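Local coordinates for protein translation factor SUI1 homolog (Pyrococcus horikoshii, PDB 5ZCY) that probably acts in translation initiation as the archaeal counterpart of eukaryotic initiation factor 1, a role in which it is likely to bind mRNA, at residues A[27-32]-A[69-74]. Sequence-based numbering, arbitrary orientation.
Sequences YIERAR and NGRIEL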
loop_
_atom_site.group_PDB
_atom_site.type_symbol
_atom_site.label_atom_id
_atom_site.label_comp_id
_atom_site.label_asym_id
_atom_site.label_seq_id
_atom_site.Cartn_x
_atom_site.Cartn_y
_atom_site.Cartn_z
ATOM N N TYR A 27 -1.398 3.990 -5.596
ATOM C CA TYR A 27 -1.445 5.245 -6.381
ATOM C C TYR A 27 -1.106 6.401 -5.475
ATOM O O TYR A 27 -1.042 6.215 -4.300
ATOM C CB TYR A 27 -2.788 5.420 -7.006
ATOM C CG TYR A 27 -4.012 5.427 -6.139
ATOM C CD1 TYR A 27 -4.661 4.269 -5.822
ATOM C CD2 TYR A 27 -4.559 6.617 -5.608
ATOM C CE1 TYR A 27 -5.822 4.227 -5.022
ATOM C CE2 TYR A 27 -5.652 6.574 -4.791
ATOM C CZ TYR A 27 -6.326 5.402 -4.521
ATOM O OH TYR A 27 -7.448 5.265 -3.751
ATOM N N ILE A 28 -0.972 7.597 -6.010
ATOM C CA ILE A 28 -0.556 8.757 -5.221
ATOM C C ILE A 28 -1.682 9.689 -5.095
ATOM O O ILE A 28 -2.490 9.895 -6.039
ATOM C CB ILE A 28 0.557 9.523 -5.950
ATOM C CG1 ILE A 28 1.746 8.685 -6.155
ATOM C CG2 ILE A 28 0.808 10.883 -5.272
ATOM C CD1 ILE A 28 2.303 8.224 -4.863
ATOM N N GLU A 29 -1.848 10.267 -3.910
ATOM C CA GLU A 29 -2.788 11.396 -3.629
ATOM C C GLU A 29 -1.945 12.559 -3.118
ATOM O O GLU A 29 -0.813 12.442 -2.651
ATOM C CB GLU A 29 -3.861 11.050 -2.613
ATOM C CG GLU A 29 -4.987 10.164 -3.166
ATOM C CD GLU A 29 -6.110 9.824 -2.218
ATOM O OE1 GLU A 29 -5.990 10.045 -1.002
ATOM O OE2 GLU A 29 -7.166 9.217 -2.714
ATOM N N ARG A 30 -2.559 13.739 -3.250
ATOM C CA ARG A 30 -1.881 14.992 -2.808
ATOM C C ARG A 30 -1.971 15.121 -1.362
ATOM O O ARG A 30 -2.916 14.709 -0.696
ATOM C CB ARG A 30 -2.615 16.241 -3.311
ATOM C CG ARG A 30 -2.919 16.273 -4.712
ATOM C CD ARG A 30 -1.802 15.955 -5.563
ATOM N NE ARG A 30 -0.629 16.691 -5.233
ATOM C CZ ARG A 30 0.551 16.575 -5.885
ATOM N NH1 ARG A 30 0.661 15.724 -6.847
ATOM N NH2 ARG A 30 1.639 17.272 -5.538
ATOM N N ALA A 31 -0.837 15.642 -0.805
ATOM C CA ALA A 31 -0.773 16.098 0.561
ATOM C C ALA A 31 -0.521 17.600 0.505
ATOM O O ALA A 31 -0.251 18.204 -0.526
ATOM C CB ALA A 31 0.240 15.329 1.378
ATOM N N ARG A 32 -0.467 18.214 1.655
ATOM C CA ARG A 32 -0.192 19.664 1.649
ATOM C C ARG A 32 1.247 20.017 1.556
ATOM O O ARG A 32 2.143 19.179 1.852
ATOM C CB ARG A 32 -0.803 20.326 2.899
ATOM C CG ARG A 32 -2.380 20.336 2.889
ATOM C CD ARG A 32 -2.959 20.729 4.176
ATOM N NE ARG A 32 -2.687 22.104 4.522
ATOM C CZ ARG A 32 -3.032 22.617 5.710
ATOM N NH1 ARG A 32 -3.644 21.834 6.599
ATOM N NH2 ARG A 32 -2.821 23.860 5.984
ATOM N N ASN A 69 -10.530 3.672 6.515
ATOM C CA ASN A 69 -11.506 3.534 5.454
ATOM C C ASN A 69 -11.111 2.487 4.403
ATOM O O ASN A 69 -11.383 2.666 3.217
ATOM C CB ASN A 69 -11.818 4.894 4.816
ATOM C CG ASN A 69 -12.348 5.918 5.832
ATOM O OD1 ASN A 69 -13.036 5.550 6.761
ATOM N ND2 ASN A 69 -12.003 7.191 5.654
ATOM N N GLY A 70 -10.523 1.387 4.857
ATOM C CA GLY A 70 -10.194 0.298 3.993
ATOM C C GLY A 70 -8.953 0.444 3.106
ATOM O O GLY A 70 -8.662 -0.362 2.226
ATOM N N ARG A 71 -8.185 1.476 3.443
ATOM C CA ARG A 71 -6.996 1.795 2.666
ATOM C C ARG A 71 -5.816 2.045 3.584
ATOM O O ARG A 71 -5.993 2.380 4.727
ATOM C CB ARG A 71 -7.159 3.080 1.878
ATOM C CG ARG A 71 -8.458 3.240 1.098
ATOM C CD ARG A 71 -8.397 4.439 0.161
ATOM N NE ARG A 71 -7.952 5.706 0.742
ATOM C CZ ARG A 71 -7.761 6.854 0.037
ATOM N NH1 ARG A 71 -7.974 6.857 -1.275
ATOM N NH2 ARG A 71 -7.335 7.942 0.636
ATOM N N ILE A 72 -4.586 1.826 3.097
ATOM C CA ILE A 72 -3.402 2.250 3.804
ATOM C C ILE A 72 -2.883 3.500 3.097
ATOM O O ILE A 72 -2.829 3.550 1.876
ATOM C CB ILE A 72 -2.339 1.170 3.769
ATOM C CG1 ILE A 72 -2.873 -0.109 4.539
ATOM C CG2 ILE A 72 -0.987 1.634 4.310
ATOM C CD1 ILE A 72 -2.022 -1.323 4.441
ATOM N N GLU A 73 -2.529 4.495 3.904
ATOM C CA GLU A 73 -1.931 5.750 3.435
ATOM C C GLU A 73 -0.575 5.900 3.990
ATOM O O GLU A 73 -0.370 5.769 5.219
ATOM C CB GLU A 73 -2.810 6.967 3.796
ATOM C CG GLU A 73 -4.240 6.838 3.460
ATOM C CD GLU A 73 -5.012 8.187 3.571
ATOM O OE1 GLU A 73 -4.380 9.209 3.861
ATOM O OE2 GLU A 73 -6.268 8.108 3.393
ATOM N N LEU A 74 0.414 6.141 3.163
ATOM C CA LEU A 74 1.810 6.335 3.556
ATOM C C LEU A 74 2.291 7.711 3.177
ATOM O O LEU A 74 1.995 8.191 2.060
ATOM C CB LEU A 74 2.771 5.332 2.921
ATOM C CG LEU A 74 2.411 3.872 3.170
ATOM C CD1 LEU A 74 3.289 2.959 2.381
ATOM C CD2 LEU A 74 2.531 3.527 4.644
#
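A salt-bridge network on the face of the SUI1-family sheet opposite helix 50-61 joins E29, R71 and E73, bridging two strands that are not direct neighbours: the CA atoms of E29 and E73 lie 9.1 Å apart, too far for backbone pairing. R71 grips E29 end-on with two nitrogens. R71 NH1 reaches E29 OE2 at 2.9 Å, nearly straight at 167° and within the guanidinium plane, whereas R71 NH2 meets E29 OE1 at 3.0 Å on its syn side. The fork is not coplanar, since carboxylate and guanidinium planes stand 52° apart. R71 NH2 also donates to E73 OE2, 3.0 Å away and above that carboxylate's plane. The arginine chain is bent about its CG–CD bond (chi3 -50°), which brings NH2 to where it bridges E29 OE1 and E73 OE2, which remain 4.8 Å apart; its positive charge probably offsets their mutual repulsion. Y27 crosses the arginine at about a right angle and offers OH to R71 NH1 at 3.0 Å, but this bond is weak, and the hydroxyl also hydrogen-bonds E41. An alanine in place of R71 would probably leave E29 and E73 facing each other without the shared cation and strip Y27 OH of its weak donor. The intervening strand is 36-41, which pairs with 24-30 on one side and 71-75 on the other; its K37 forms a salt bridge with E73 through OE1, the oxygen not used by R71. Behind the sheet, the neighbouring I72 points oppositely, against helix 50-61.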